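Local coordinates for protein biphenyl 2,3-Dioxygenase Beta Subunit (Sphingobium yanoikuyae, PDB 2GBW) that probably serves as the small, beta subunit of a ring-hydroxylating dioxygenase that adds molecular oxygen to biphenyl-type aromatic rings, at residues 43-48 / 63-68; 97-102 / 122-127; 134-139 / 165-170. All blocks are in the same frame, centred on the assembly; numbering follows the deposited sequence.

Contact 1 (43-48 / 63-68); sequences DIHYWM and PTPDDA
P63 lies at the rim of the W47 indole: its carbonyl O is in the ring plane, 3.6 Å from W47 CH2, so the benzo edge meets a polar atom. T64 C comes within 3.4 Å of W47 CZ2, while T64 N donates a nearly straight hydrogen bond, 2.8 Å long, to D67 OD2. T64 OG1 accepts from D66 N in an ST turn. P65 supplies most of the loop's share of the contact, W47 most of the strand's. P65 CG stands 3.8 Å from the centroid of the six-membered ring of W47 and only 6° off the ring normal, a CH-pi contact over the face, and the same CG reaches H45 CE1 at 3.7 Å. Both aromatic side chains leave the strand with CG anti to the backbone N, and H45 NE2 is hydrogen-bonded to N72 OD1. D67 N closes the turn on T64 O. Beyond it, A68 O shares a water with T64 O and W47 NE1, the indole N-H donating to that water at 2.9 Å. The whole is a type I beta turn from T64 to D67, laid by its proline on aromatic side chains of strand 44-49 in the curved sheet of an NTF2-like fold.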
loop_
_atom_site.group_PDB
_atom_site.type_symbol
_atom_site.label_atom_id
_atom_site.label_comp_id
_atom_site.label_asym_id
_atom_site.label_seq_id
_atom_site.Cartn_x
_atom_site.Cartn_y
_atom_site.Cartn_z
ATOM N N ASP B 43 -10.301 40.620 -1.333
ATOM C CA ASP B 43 -9.105 40.775 -2.175
ATOM C C ASP B 43 -8.190 39.552 -2.143
ATOM O O ASP B 43 -7.004 39.638 -2.474
ATOM C CB ASP B 43 -8.320 42.025 -1.742
ATOM C CG ASP B 43 -7.920 42.017 -0.275
ATOM O OD1 ASP B 43 -8.810 41.789 0.587
ATOM O OD2 ASP B 43 -6.721 42.331 0.019
ATOM N N ILE B 44 -8.763 38.412 -1.771
ATOM C CA ILE B 44 -8.058 37.146 -1.652
ATOM C C ILE B 44 -7.333 36.765 -2.939
ATOM O O ILE B 44 -7.827 37.005 -4.018
ATOM C CB ILE B 44 -9.057 35.977 -1.243
ATOM C CG1 ILE B 44 -8.317 34.660 -1.021
ATOM C CG2 ILE B 44 -10.181 35.766 -2.251
ATOM C CD1 ILE B 44 -7.310 34.678 0.049
ATOM N N HIS B 45 -6.145 36.203 -2.794
ATOM C CA HIS B 45 -5.529 35.377 -3.838
ATOM C C HIS B 45 -5.238 34.061 -3.179
ATOM O O HIS B 45 -4.499 34.007 -2.217
ATOM C CB HIS B 45 -4.250 36.001 -4.377
ATOM C CG HIS B 45 -3.615 35.208 -5.481
ATOM N ND1 HIS B 45 -2.251 35.014 -5.563
ATOM C CD2 HIS B 45 -4.161 34.524 -6.504
ATOM C CE1 HIS B 45 -1.989 34.257 -6.615
ATOM N NE2 HIS B 45 -3.131 33.932 -7.193
ATOM N N TYR B 46 -5.813 32.996 -3.742
ATOM C CA TYR B 46 -5.734 31.668 -3.207
ATOM C C TYR B 46 -4.969 30.868 -4.251
ATOM O O TYR B 46 -5.443 30.706 -5.370
ATOM C CB TYR B 46 -7.156 31.173 -3.026
ATOM C CG TYR B 46 -7.306 29.870 -2.329
ATOM C CD1 TYR B 46 -7.010 28.701 -3.002
ATOM C CD2 TYR B 46 -7.749 29.784 -0.996
ATOM C CE1 TYR B 46 -7.181 27.486 -2.418
ATOM C CE2 TYR B 46 -7.896 28.527 -0.376
ATOM C CZ TYR B 46 -7.617 27.401 -1.100
ATOM O OH TYR B 46 -7.749 26.136 -0.548
ATOM N N TRP B 47 -3.764 30.422 -3.894
ATOM C CA TRP B 47 -2.751 29.994 -4.853
ATOM C C TRP B 47 -2.046 28.707 -4.405
ATOM O O TRP B 47 -1.534 28.634 -3.312
ATOM C CB TRP B 47 -1.769 31.128 -5.049
ATOM C CG TRP B 47 -0.653 30.895 -5.957
ATOM C CD1 TRP B 47 -0.647 30.131 -7.078
ATOM C CD2 TRP B 47 0.643 31.439 -5.819
ATOM N NE1 TRP B 47 0.600 30.169 -7.658
ATOM C CE2 TRP B 47 1.404 30.992 -6.906
ATOM C CE3 TRP B 47 1.229 32.306 -4.876
ATOM C CZ2 TRP B 47 2.742 31.331 -7.063
ATOM C CZ3 TRP B 47 2.569 32.646 -5.032
ATOM C CH2 TRP B 47 3.298 32.147 -6.129
ATOM N N MET B 48 -2.081 27.703 -5.277
ATOM C CA MET B 48 -1.401 26.400 -5.086
ATOM C C MET B 48 -0.526 26.096 -6.325
ATOM O O MET B 48 -0.986 25.497 -7.296
ATOM C CB MET B 48 -2.399 25.266 -4.845
ATOM C CG MET B 48 -1.755 23.842 -4.539
ATOM S SD MET B 48 -3.005 22.544 -4.435
ATOM C CE MET B 48 -3.750 23.000 -2.815
ATOM N N PRO B 63 8.075 29.323 -9.091
ATOM C CA PRO B 63 6.806 29.705 -9.695
ATOM C C PRO B 63 6.191 30.966 -9.117
ATOM O O PRO B 63 6.230 31.196 -7.895
ATOM C CB PRO B 63 5.879 28.508 -9.433
ATOM C CG PRO B 63 6.610 27.575 -8.551
ATOM C CD PRO B 63 8.062 27.964 -8.526
ATOM N N THR B 64 5.684 31.784 -10.029
ATOM C CA THR B 64 4.891 32.944 -9.715
ATOM C C THR B 64 3.445 32.695 -10.142
ATOM O O THR B 64 3.143 31.674 -10.794
ATOM C CB THR B 64 5.390 34.176 -10.473
ATOM O OG1 THR B 64 5.049 34.006 -11.867
ATOM C CG2 THR B 64 6.899 34.352 -10.251
ATOM N N PRO B 65 2.529 33.608 -9.764
ATOM C CA PRO B 65 1.147 33.553 -10.165
ATOM C C PRO B 65 0.910 33.638 -11.663
ATOM O O PRO B 65 -0.198 33.330 -12.097
ATOM C CB PRO B 65 0.524 34.745 -9.393
ATOM C CG PRO B 65 1.302 34.799 -8.221
ATOM C CD PRO B 65 2.700 34.682 -8.783
ATOM N N ASP B 66 1.939 33.920 -12.469
ATOM C CA ASP B 66 1.773 33.905 -13.919
ATOM C C ASP B 66 2.107 32.524 -14.496
ATOM O O ASP B 66 2.055 32.314 -15.710
ATOM C CB ASP B 66 2.672 34.955 -14.581
ATOM C CG ASP B 66 2.379 35.135 -16.073
ATOM O OD1 ASP B 66 1.202 35.411 -16.442
ATOM O OD2 ASP B 66 3.307 34.945 -16.909
ATOM N N ASP B 67 2.411 31.574 -13.620
ATOM C CA ASP B 67 2.802 30.205 -14.037
ATOM C C ASP B 67 1.724 29.194 -13.683
ATOM O O ASP B 67 0.799 29.472 -12.903
ATOM C CB ASP B 67 4.094 29.799 -13.319
ATOM C CG ASP B 67 5.250 30.737 -13.607
ATOM O OD1 ASP B 67 5.380 31.191 -14.774
ATOM O OD2 ASP B 67 6.037 31.008 -12.687
ATOM N N ALA B 68 1.838 27.997 -14.237
ATOM C CA ALA B 68 0.882 26.937 -13.896
ATOM C C ALA B 68 0.667 26.801 -12.371
ATOM O O ALA B 68 1.583 26.848 -11.558
ATOM C CB ALA B 68 1.305 25.596 -14.470
HETATM O O HOH W 1 2.068 29.230 -9.918
#

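Contact 2 (97-102 / 122-127); sequences SKIRYF and ILVYRN
I99 CG1 is anti to the backbone N (chi1 -174°), as is V124 CG1 (chi1 -179°), and these torsions bring both I99 CG1 and I99 CD1 to 3.5 Å from V124 CG1, the two side chains crossing obliquely. R126 instead sets CG anti to its carbonyl carbon and bends at chi3 (77°); its CG runs alongside I99, 4.0 Å from I99 CD1. Y101, with CG also anti to the carbonyl carbon, lies beside V124 and points the same way, Y101 CD2 touching V124 CG2 at 3.8 Å. An alanine here, in place of I99, would lose CG1, CG2 and CD1 and would probably loosen the packing on V124 and on the aliphatic part of R126. These residues share one face of an antiparallel beta hairpin, strands 98-112 and 115-128, within the sheet of the NTF2-like fold. K98-N127, R100-Y125 and F102-L123 are the hydrogen-bonded pairs, each closed by two N-H...O bonds, with I99-R126 and Y101-V124 the non-hydrogen-bonded pairs between them. R100 N to Y125 O is short, 2.8 Å, and lies in the carbonyl plane; N127 N, by contrast, approaches K98 O from above the plane of the K98 carbonyl. On the face of F102 and L123, the CB atoms meet at 4.0 Å, and that face packs on other copies of the subunit, where R100 forms a salt bridge with D161 of the second subunit. At the open end of the hairpin, one water takes the N-H of R126 NE, with D167 the stronger partner of the guanidinium, and donates to both K98 O and S97 OG, whose hydroxyl also bonds E93.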
loop_
_atom_site.group_PDB
_atom_site.type_symbol
_atom_site.label_atom_id
_atom_site.label_comp_id
_atom_site.label_asym_id
_atom_site.label_seq_id
_atom_site.Cartn_x
_atom_site.Cartn_y
_atom_site.Cartn_z
ATOM N N SER B 97 -18.049 13.036 0.754
ATOM C CA SER B 97 -16.886 12.349 1.291
ATOM C C SER B 97 -16.492 13.045 2.606
ATOM O O SER B 97 -16.961 14.156 2.929
ATOM C CB SER B 97 -15.766 12.384 0.296
ATOM O OG SER B 97 -15.537 13.673 -0.160
ATOM N N LYS B 98 -15.679 12.348 3.365
ATOM C CA LYS B 98 -15.241 12.786 4.669
ATOM C C LYS B 98 -13.855 13.402 4.575
ATOM O O LYS B 98 -13.025 12.941 3.779
ATOM C CB LYS B 98 -15.204 11.579 5.585
ATOM C CG LYS B 98 -16.581 11.057 5.919
ATOM C CD LYS B 98 -16.576 10.362 7.274
ATOM C CE LYS B 98 -18.014 10.176 7.887
ATOM N NZ LYS B 98 -18.024 9.352 9.190
ATOM N N ILE B 99 -13.601 14.445 5.353
ATOM C CA ILE B 99 -12.269 15.039 5.320
ATOM C C ILE B 99 -11.942 15.466 6.751
ATOM O O ILE B 99 -12.846 15.868 7.514
ATOM C CB ILE B 99 -12.203 16.194 4.324
ATOM C CG1 ILE B 99 -10.762 16.723 4.181
ATOM C CG2 ILE B 99 -13.217 17.305 4.683
ATOM C CD1 ILE B 99 -10.564 17.534 2.932
ATOM N N ARG B 100 -10.703 15.293 7.141
ATOM C CA ARG B 100 -10.273 15.710 8.472
ATOM C C ARG B 100 -8.909 16.331 8.422
ATOM O O ARG B 100 -8.011 15.811 7.844
ATOM C CB ARG B 100 -10.291 14.548 9.469
ATOM C CG ARG B 100 -10.275 14.959 10.915
ATOM C CD ARG B 100 -10.664 13.925 11.951
ATOM N NE ARG B 100 -11.964 13.279 11.674
ATOM C CZ ARG B 100 -13.148 13.769 12.036
ATOM N NH1 ARG B 100 -13.273 14.901 12.765
ATOM N NH2 ARG B 100 -14.237 13.114 11.685
ATOM N N TYR B 101 -8.753 17.462 9.098
ATOM C CA TYR B 101 -7.531 18.275 8.983
ATOM C C TYR B 101 -6.779 18.363 10.314
ATOM O O TYR B 101 -7.364 18.595 11.385
ATOM C CB TYR B 101 -7.878 19.741 8.609
ATOM C CG TYR B 101 -8.558 20.011 7.301
ATOM C CD1 TYR B 101 -9.918 19.786 7.137
ATOM C CD2 TYR B 101 -7.885 20.615 6.260
ATOM C CE1 TYR B 101 -10.564 20.054 5.937
ATOM C CE2 TYR B 101 -8.529 20.875 5.050
ATOM C CZ TYR B 101 -9.857 20.612 4.902
ATOM O OH TYR B 101 -10.495 20.934 3.728
ATOM N N PHE B 102 -5.465 18.196 10.222
ATOM C CA PHE B 102 -4.561 18.288 11.336
ATOM C C PHE B 102 -3.569 19.409 11.077
ATOM O O PHE B 102 -2.665 19.279 10.263
ATOM C CB PHE B 102 -3.897 16.946 11.580
ATOM C CG PHE B 102 -4.875 15.860 11.967
ATOM C CD1 PHE B 102 -5.566 15.203 10.997
ATOM C CD2 PHE B 102 -5.080 15.499 13.323
ATOM C CE1 PHE B 102 -6.513 14.212 11.312
ATOM C CE2 PHE B 102 -6.051 14.504 13.671
ATOM C CZ PHE B 102 -6.724 13.828 12.648
ATOM N N ILE B 122 -0.012 21.330 7.335
ATOM C CA ILE B 122 -1.344 20.762 7.268
ATOM C C ILE B 122 -1.271 19.340 6.839
ATOM O O ILE B 122 -0.553 19.017 5.883
ATOM C CB ILE B 122 -2.299 21.534 6.344
ATOM C CG1 ILE B 122 -2.269 23.014 6.615
ATOM C CG2 ILE B 122 -3.738 21.071 6.569
ATOM C CD1 ILE B 122 -2.996 23.828 5.614
ATOM N N LEU B 123 -1.955 18.483 7.564
ATOM C CA LEU B 123 -2.148 17.089 7.186
ATOM C C LEU B 123 -3.646 16.872 6.981
ATOM O O LEU B 123 -4.460 17.134 7.865
ATOM C CB LEU B 123 -1.643 16.162 8.320
ATOM C CG LEU B 123 -1.844 14.643 8.200
ATOM C CD1 LEU B 123 -1.193 14.030 6.965
ATOM C CD2 LEU B 123 -1.317 13.970 9.507
ATOM N N VAL B 124 -3.990 16.345 5.815
ATOM C CA VAL B 124 -5.395 16.199 5.392
ATOM C C VAL B 124 -5.646 14.750 5.099
ATOM O O VAL B 124 -4.962 14.164 4.260
ATOM C CB VAL B 124 -5.752 16.991 4.093
ATOM C CG1 VAL B 124 -7.250 16.770 3.759
ATOM C CG2 VAL B 124 -5.429 18.489 4.253
ATOM N N TYR B 125 -6.549 14.164 5.866
ATOM C CA TYR B 125 -6.982 12.804 5.701
ATOM C C TYR B 125 -8.395 12.792 5.113
ATOM O O TYR B 125 -9.311 13.344 5.679
ATOM C CB TYR B 125 -7.028 12.061 7.053
ATOM C CG TYR B 125 -5.991 11.036 7.237
ATOM C CD1 TYR B 125 -4.731 11.387 7.682
ATOM C CD2 TYR B 125 -6.258 9.717 6.977
ATOM C CE1 TYR B 125 -3.746 10.437 7.826
ATOM C CE2 TYR B 125 -5.301 8.768 7.151
ATOM C CZ TYR B 125 -4.039 9.150 7.567
ATOM O OH TYR B 125 -3.052 8.206 7.695
ATOM N N ARG B 126 -8.555 12.047 4.027
ATOM C CA ARG B 126 -9.816 11.934 3.310
ATOM C C ARG B 126 -10.259 10.483 3.194
ATOM O O ARG B 126 -9.437 9.597 2.903
ATOM C CB ARG B 126 -9.704 12.518 1.897
ATOM C CG ARG B 126 -9.127 13.947 1.800
ATOM C CD ARG B 126 -8.944 14.387 0.329
ATOM N NE ARG B 126 -10.181 14.779 -0.330
ATOM C CZ ARG B 126 -10.324 15.037 -1.630
ATOM N NH1 ARG B 126 -9.327 14.779 -2.469
ATOM N NH2 ARG B 126 -11.484 15.455 -2.113
ATOM N N ASN B 127 -11.556 10.237 3.400
ATOM C CA ASN B 127 -12.158 8.900 3.244
ATOM C C ASN B 127 -13.410 9.011 2.421
ATOM O O ASN B 127 -14.127 10.015 2.509
ATOM C CB ASN B 127 -12.554 8.348 4.629
ATOM C CG ASN B 127 -11.380 7.930 5.444
ATOM O OD1 ASN B 127 -10.752 8.775 6.111
ATOM N ND2 ASN B 127 -11.064 6.638 5.426
HETATM O O HOH W 2 -12.724 14.029 1.177
HETATM O O HOH W 3 -13.218 16.244 0.121
#

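Contact 3 (134-139 / 165-170); sequences TVHTLG and TQDKNL
D167 OD2 is gripped by three donors: T134 OG1, H136 NE2 and, from the neighbouring strand, R126 NH1 in a salt bridge. The two bonds from strand 134-139 are both 2.8 Å from donor atom to OD2, but they arrive in different ways. H136 NE2 points its N-H almost straight at the oxygen (170°) and uses the anti lone pair, with OD2 in the imidazole plane and the ring and carboxylate only 23° apart. T134 OG1 instead donates from well above the carboxylate plane. The threonine hydroxyl sits between its backbone N and carbonyl carbon (chi1 61°), D167 CG is anti to its own backbone N, and the side chains cross at about a right angle. Donors converging on OD2 from such different directions probably hold that oxygen in place, and the neighbouring arginine and imidazole would probably stabilise its negative charge. Beside the bonded nitrogen, two methyl groups meet H136 CE1: L170 CD2 comes in obliquely at 3.5 Å, and T165 CG2 lies at the ring edge, 3.8 Å away. A water over one face of the imidazole donates to V135 O and Q166 O, tying strand backbone to loop backbone, while a weak bond from N169 N to D167 OD1 braces the loop itself. H136 has been seen to bind zinc in this protein, but here its NE2 is given to the aspartate. The arrangement is a buried His-carboxylate hydrogen bond that pins the loop after strand 150-160 against the central sheet of the NTF2-like fold.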
loop_
_atom_site.group_PDB
_atom_site.type_symbol
_atom_site.label_atom_id
_atom_site.label_comp_id
_atom_site.label_asym_id
_atom_site.label_seq_id
_atom_site.Cartn_x
_atom_site.Cartn_y
_atom_site.Cartn_z
ATOM N N THR B 134 -7.135 8.668 1.268
ATOM C CA THR B 134 -6.013 9.383 0.722
ATOM C C THR B 134 -5.540 10.393 1.750
ATOM O O THR B 134 -6.327 10.875 2.628
ATOM C CB THR B 134 -6.394 10.088 -0.556
ATOM O OG1 THR B 134 -7.419 11.037 -0.313
ATOM C CG2 THR B 134 -6.832 9.051 -1.704
ATOM N N VAL B 135 -4.249 10.692 1.646
ATOM C CA VAL B 135 -3.596 11.573 2.646
ATOM C C VAL B 135 -2.720 12.591 1.975
ATOM O O VAL B 135 -1.958 12.243 1.068
ATOM C CB VAL B 135 -2.760 10.754 3.596
ATOM C CG1 VAL B 135 -2.100 11.711 4.701
ATOM C CG2 VAL B 135 -3.608 9.633 4.226
ATOM N N HIS B 136 -2.791 13.852 2.415
ATOM C CA HIS B 136 -2.008 14.927 1.805
ATOM C C HIS B 136 -1.302 15.705 2.891
ATOM O O HIS B 136 -1.851 15.900 3.983
ATOM C CB HIS B 136 -2.888 15.902 1.018
ATOM C CG HIS B 136 -3.664 15.266 -0.079
ATOM N ND1 HIS B 136 -3.196 15.153 -1.383
ATOM C CD2 HIS B 136 -4.874 14.681 -0.054
ATOM C CE1 HIS B 136 -4.131 14.567 -2.113
ATOM N NE2 HIS B 136 -5.127 14.214 -1.321
ATOM N N THR B 137 -0.097 16.155 2.602
ATOM C CA THR B 137 0.574 17.114 3.453
ATOM C C THR B 137 0.995 18.300 2.654
ATOM O O THR B 137 1.412 18.172 1.483
ATOM C CB THR B 137 1.740 16.544 4.243
ATOM O OG1 THR B 137 2.753 16.074 3.352
ATOM C CG2 THR B 137 1.248 15.399 5.104
ATOM N N LEU B 138 0.819 19.453 3.304
ATOM C CA LEU B 138 1.083 20.770 2.713
ATOM C C LEU B 138 1.661 21.765 3.730
ATOM O O LEU B 138 1.386 21.667 4.946
ATOM C CB LEU B 138 -0.230 21.421 2.200
ATOM C CG LEU B 138 -1.183 20.752 1.214
ATOM C CD1 LEU B 138 -2.230 20.013 2.053
ATOM C CD2 LEU B 138 -1.883 21.743 0.213
ATOM N N GLY B 139 2.429 22.717 3.211
ATOM C CA GLY B 139 2.771 23.965 3.938
ATOM C C GLY B 139 1.773 25.029 3.491
ATOM O O GLY B 139 1.292 25.074 2.335
ATOM N N THR B 165 0.274 13.643 -7.401
ATOM C CA THR B 165 -0.826 13.600 -6.401
ATOM C C THR B 165 -1.436 12.174 -6.413
ATOM O O THR B 165 -1.862 11.677 -7.485
ATOM C CB THR B 165 -1.901 14.586 -6.758
ATOM O OG1 THR B 165 -1.330 15.866 -6.946
ATOM C CG2 THR B 165 -2.998 14.589 -5.702
ATOM N N GLN B 166 -1.440 11.501 -5.256
ATOM C CA GLN B 166 -1.981 10.121 -5.193
ATOM C C GLN B 166 -3.421 10.187 -4.668
ATOM O O GLN B 166 -3.732 9.770 -3.513
ATOM C CB GLN B 166 -1.066 9.195 -4.357
ATOM C CG GLN B 166 0.349 9.219 -4.851
ATOM C CD GLN B 166 1.239 8.122 -4.289
ATOM O OE1 GLN B 166 2.442 8.359 -3.982
ATOM N NE2 GLN B 166 0.674 6.932 -4.140
ATOM N N ASP B 167 -4.279 10.825 -5.468
ATOM C CA ASP B 167 -5.715 10.935 -5.143
ATOM C C ASP B 167 -6.408 11.241 -6.461
ATOM O O ASP B 167 -5.751 11.758 -7.390
ATOM C CB ASP B 167 -5.889 12.090 -4.145
ATOM C CG ASP B 167 -7.273 12.211 -3.480
ATOM O OD1 ASP B 167 -8.294 11.746 -4.009
ATOM O OD2 ASP B 167 -7.331 12.881 -2.365
ATOM N N LYS B 168 -7.710 10.950 -6.536
ATOM C CA LYS B 168 -8.514 11.342 -7.684
ATOM C C LYS B 168 -8.494 12.831 -7.946
ATOM O O LYS B 168 -8.586 13.248 -9.095
ATOM C CB LYS B 168 -9.973 10.922 -7.463
ATOM C CG LYS B 168 -10.222 9.427 -7.613
ATOM C CD LYS B 168 -11.631 9.137 -7.087
ATOM C CE LYS B 168 -12.066 7.709 -7.479
ATOM N NZ LYS B 168 -11.211 6.665 -6.906
ATOM N N ASN B 169 -8.433 13.647 -6.884
ATOM C CA ASN B 169 -8.521 15.091 -7.062
ATOM C C ASN B 169 -7.960 15.814 -5.859
ATOM O O ASN B 169 -7.612 15.171 -4.842
ATOM C CB ASN B 169 -9.965 15.518 -7.262
ATOM C CG ASN B 169 -10.863 15.234 -6.006
ATOM O OD1 ASN B 169 -10.734 15.855 -4.934
ATOM N ND2 ASN B 169 -11.810 14.322 -6.192
ATOM N N LEU B 170 -7.851 17.125 -5.987
ATOM C CA LEU B 170 -7.452 18.021 -4.894
ATOM C C LEU B 170 -8.540 19.029 -4.639
ATOM O O LEU B 170 -8.250 20.212 -4.304
ATOM C CB LEU B 170 -6.108 18.739 -5.238
ATOM C CG LEU B 170 -4.830 17.922 -5.191
ATOM C CD1 LEU B 170 -3.628 18.640 -5.880
ATOM C CD2 LEU B 170 -4.433 17.622 -3.754
HETATM O O HOH W 4 -2.784 11.691 -1.576
#

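Overall arrangement
Along the chain the three contacts come in series, and all reach the same mixed sheet, whose strands 98-112, 115-128, 132-147, 150-160 and 44-49 lie side by side in that order. Contacts 2 and 3 are neighbours, their centres 9 Å apart, joined through adjacent strands 115-128 and 132-147 and by a salt bridge between them; both also touch the third subunit. Contact 1 sits towards the other margin of the sheet, its centre about 23 Å from that of contact 2 and 19 Å from that of contact 3, which it meets where M48 packs on L138 and L170. One sheet thus anchors two loops, 63-68 and 165-170, as well as part of the subunit interface.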